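Local atomic coordinates of ferrichrome ABC transporter substrate-binding protein (Staphylococcus pseudintermedius, PDB entry 5FLY), a protein that probably binds iron-loaded ferrichrome at the cell surface, as a class III solute-binding protein, and delivers it to an ABC transporter for uptake. Residues Tyr263-Asp266 and Val267-Lys270. Sequence-based numbering, arbitrary orientation.
Sequences YTLD and VIRK
Ile268 packs its side chain against the carbonyl oxygen of Thr264, an instance of the i to i+4 relation of an alpha helix in which a beta-branched residue gathers about the oxygen its own N-H binds. Its CB lies 3.5 Å from Thr264 O, which accepts the hydrogen bond from Ile268 N (2.9 Å). With chi1 at 60°, between the backbone N and the carbonyl carbon, CG1 is turned back onto two carbonyls: a tight 3.1 Å from Thr264 O and 3.4 Å from Leu265 O. The other branch, CG2, is 3.4 Å from Thr264 O and meets the methyl CG2 of Thr264 at 3.9 Å. CD1 at the tip is nearest the same oxygen, and reaches Leu265 CD2 at a looser 4.3 Å. Around the helix, a water accepts from Arg269 NE; its link to Asp266 OD1 is implausibly short and doubtful. Arg269 NH1 forms a salt bridge with Asp144, and Thr264 OG1 is hydrogen-bonded to Asp261 OD1. Helix 262-278 here meets helix 127-152, which joins the two lobes of this class III fold, through Leu265 on Trp133 and Trp137; Thr264 touches Val58 of helix 57-62 in one lobe, and Ile268 touches Val181 of helix 179-185 in the other.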
ATOM      1  N   TYR A 263      -0.620   9.667   2.566  1.00  9.78           N
ATOM      2  CA  TYR A 263       0.010   9.929   3.866  1.00 10.34           C
ATOM      3  C   TYR A 263       1.169   8.960   4.059  1.00 10.10           C
ATOM      4  O   TYR A 263       2.276   9.356   4.389  1.00  9.87           O
ATOM      5  CB  TYR A 263      -0.979   9.785   5.025  1.00  9.10           C
ATOM      6  CG  TYR A 263      -2.075  10.816   5.066  1.00  7.70           C
ATOM      7  CD1 TYR A 263      -1.845  12.086   5.587  1.00  9.84           C
ATOM      8  CD2 TYR A 263      -3.358  10.506   4.619  1.00  9.03           C
ATOM      9  CE1 TYR A 263      -2.859  13.026   5.635  1.00  9.57           C
ATOM     10  CE2 TYR A 263      -4.379  11.428   4.673  1.00  9.04           C
ATOM     11  CZ  TYR A 263      -4.126  12.693   5.175  1.00 10.32           C
ATOM     12  OH  TYR A 263      -5.137  13.635   5.231  1.00  9.17           O
ATOM     13  N   THR A 264       0.903   7.684   3.819  1.00  7.83           N
ATOM     14  CA  THR A 264       1.913   6.651   3.998  1.00  7.00           C
ATOM     15  C   THR A 264       3.044   6.858   3.013  1.00  9.25           C
ATOM     16  O   THR A 264       4.211   6.699   3.369  1.00  9.53           O
ATOM     17  CB  THR A 264       1.331   5.236   3.828  1.00  8.29           C
ATOM     18  OG1 THR A 264       0.301   5.016   4.806  1.00 10.19           O
ATOM     19  CG2 THR A 264       2.421   4.204   4.009  1.00  8.89           C
ATOM     20  N   LEU A 265       2.696   7.225   1.780  1.00  8.43           N
ATOM     21  CA  LEU A 265       3.689   7.479   0.742  1.00  8.82           C
ATOM     22  C   LEU A 265       4.655   8.582   1.174  1.00  8.48           C
ATOM     23  O   LEU A 265       5.862   8.437   1.018  1.00  8.14           O
ATOM     24  CB  LEU A 265       3.009   7.836  -0.583  1.00  6.91           C
ATOM     25  CG  LEU A 265       2.303   6.717  -1.350  1.00  8.09           C
ATOM     26  CD1 LEU A 265       1.465   7.303  -2.508  1.00  8.49           C
ATOM     27  CD2 LEU A 265       3.279   5.669  -1.875  1.00 10.10           C
ATOM     28  N   ASP A 266       4.144   9.670   1.748  1.00  9.09           N
ATOM     29  CA  ASP A 266       5.031  10.756   2.189  1.00 10.83           C
ATOM     30  C   ASP A 266       6.011  10.271   3.260  1.00 10.87           C
ATOM     31  O   ASP A 266       7.208  10.539   3.187  1.00 11.31           O
ATOM     32  CB  ASP A 266       4.223  11.951   2.721  1.00 15.05           C
ATOM     33  CG  ASP A 266       3.580  12.783   1.610  1.00 21.10           C
ATOM     34  OD1 ASP A 266       4.034  12.699   0.443  1.00 21.94           O
ATOM     35  OD2 ASP A 266       2.628  13.548   1.919  1.00 24.03           O
ATOM     36  N   VAL A 267       5.500   9.534   4.239  1.00 10.32           N
ATOM     37  CA  VAL A 267       6.317   9.045   5.333  1.00 10.56           C
ATOM     38  C   VAL A 267       7.372   8.050   4.849  1.00  9.77           C
ATOM     39  O   VAL A 267       8.558   8.148   5.220  1.00  9.55           O
ATOM     40  CB  VAL A 267       5.428   8.393   6.413  1.00 10.18           C
ATOM     41  CG1 VAL A 267       6.265   7.728   7.498  1.00 10.32           C
ATOM     42  CG2 VAL A 267       4.528   9.454   7.028  1.00 11.04           C
ATOM     43  N   ILE A 268       6.959   7.092   4.029  1.00  7.17           N
ATOM     44  CA  ILE A 268       7.886   6.037   3.619  1.00  9.38           C
ATOM     45  C   ILE A 268       8.897   6.566   2.592  1.00  8.38           C
ATOM     46  O   ILE A 268      10.023   6.089   2.538  1.00  8.29           O
ATOM     47  CB  ILE A 268       7.159   4.792   3.048  1.00 11.15           C
ATOM     48  CG1 ILE A 268       6.326   5.126   1.817  1.00  9.88           C
ATOM     49  CG2 ILE A 268       6.295   4.145   4.117  1.00 11.35           C
ATOM     50  CD1 ILE A 268       5.879   3.890   1.030  1.00 18.80           C
ATOM     51  N   ARG A 269       8.504   7.556   1.795  1.00  8.17           N
ATOM     52  CA  ARG A 269       9.423   8.169   0.846  1.00  9.62           C
ATOM     53  C   ARG A 269      10.567   8.763   1.641  1.00 11.21           C
ATOM     54  O   ARG A 269      11.736   8.546   1.338  1.00 10.70           O
ATOM     55  CB  ARG A 269       8.746   9.258   0.013  1.00  8.08           C
ATOM     56  CG  ARG A 269       9.656   9.916  -1.007  1.00  8.81           C
ATOM     57  CD  ARG A 269       9.128  11.278  -1.484  1.00  9.01           C
ATOM     58  NE  ARG A 269       8.970  12.225  -0.381  1.00 12.94           N
ATOM     59  CZ  ARG A 269       9.964  12.912   0.178  1.00 16.02           C
ATOM     60  NH1 ARG A 269      11.201  12.786  -0.263  1.00 16.00           N
ATOM     61  NH2 ARG A 269       9.714  13.724   1.196  1.00 18.29           N
ATOM     62  N   LYS A 270      10.207   9.504   2.679  1.00 11.94           N
ATOM     63  CA  LYS A 270      11.199  10.207   3.484  1.00 12.20           C
ATOM     64  C   LYS A 270      12.123   9.235   4.193  1.00 12.12           C
ATOM     65  O   LYS A 270      13.357   9.401   4.187  1.00 11.77           O
ATOM     66  CB  LYS A 270      10.500  11.111   4.503  1.00 12.28           C
ATOM     67  CG  LYS A 270      11.380  12.173   5.117  1.00 16.60           C
ATOM     68  CD  LYS A 270      10.607  13.024   6.116  1.00 19.78           C
ATOM     69  CE  LYS A 270       9.517  13.861   5.458  0.37 20.86           C
ATOM     70  NZ  LYS A 270       8.790  14.695   6.464  1.00 23.15           N
TER
HETATM   71  O   HOH W   1       6.361  13.075  -0.190  1.00 27.39           O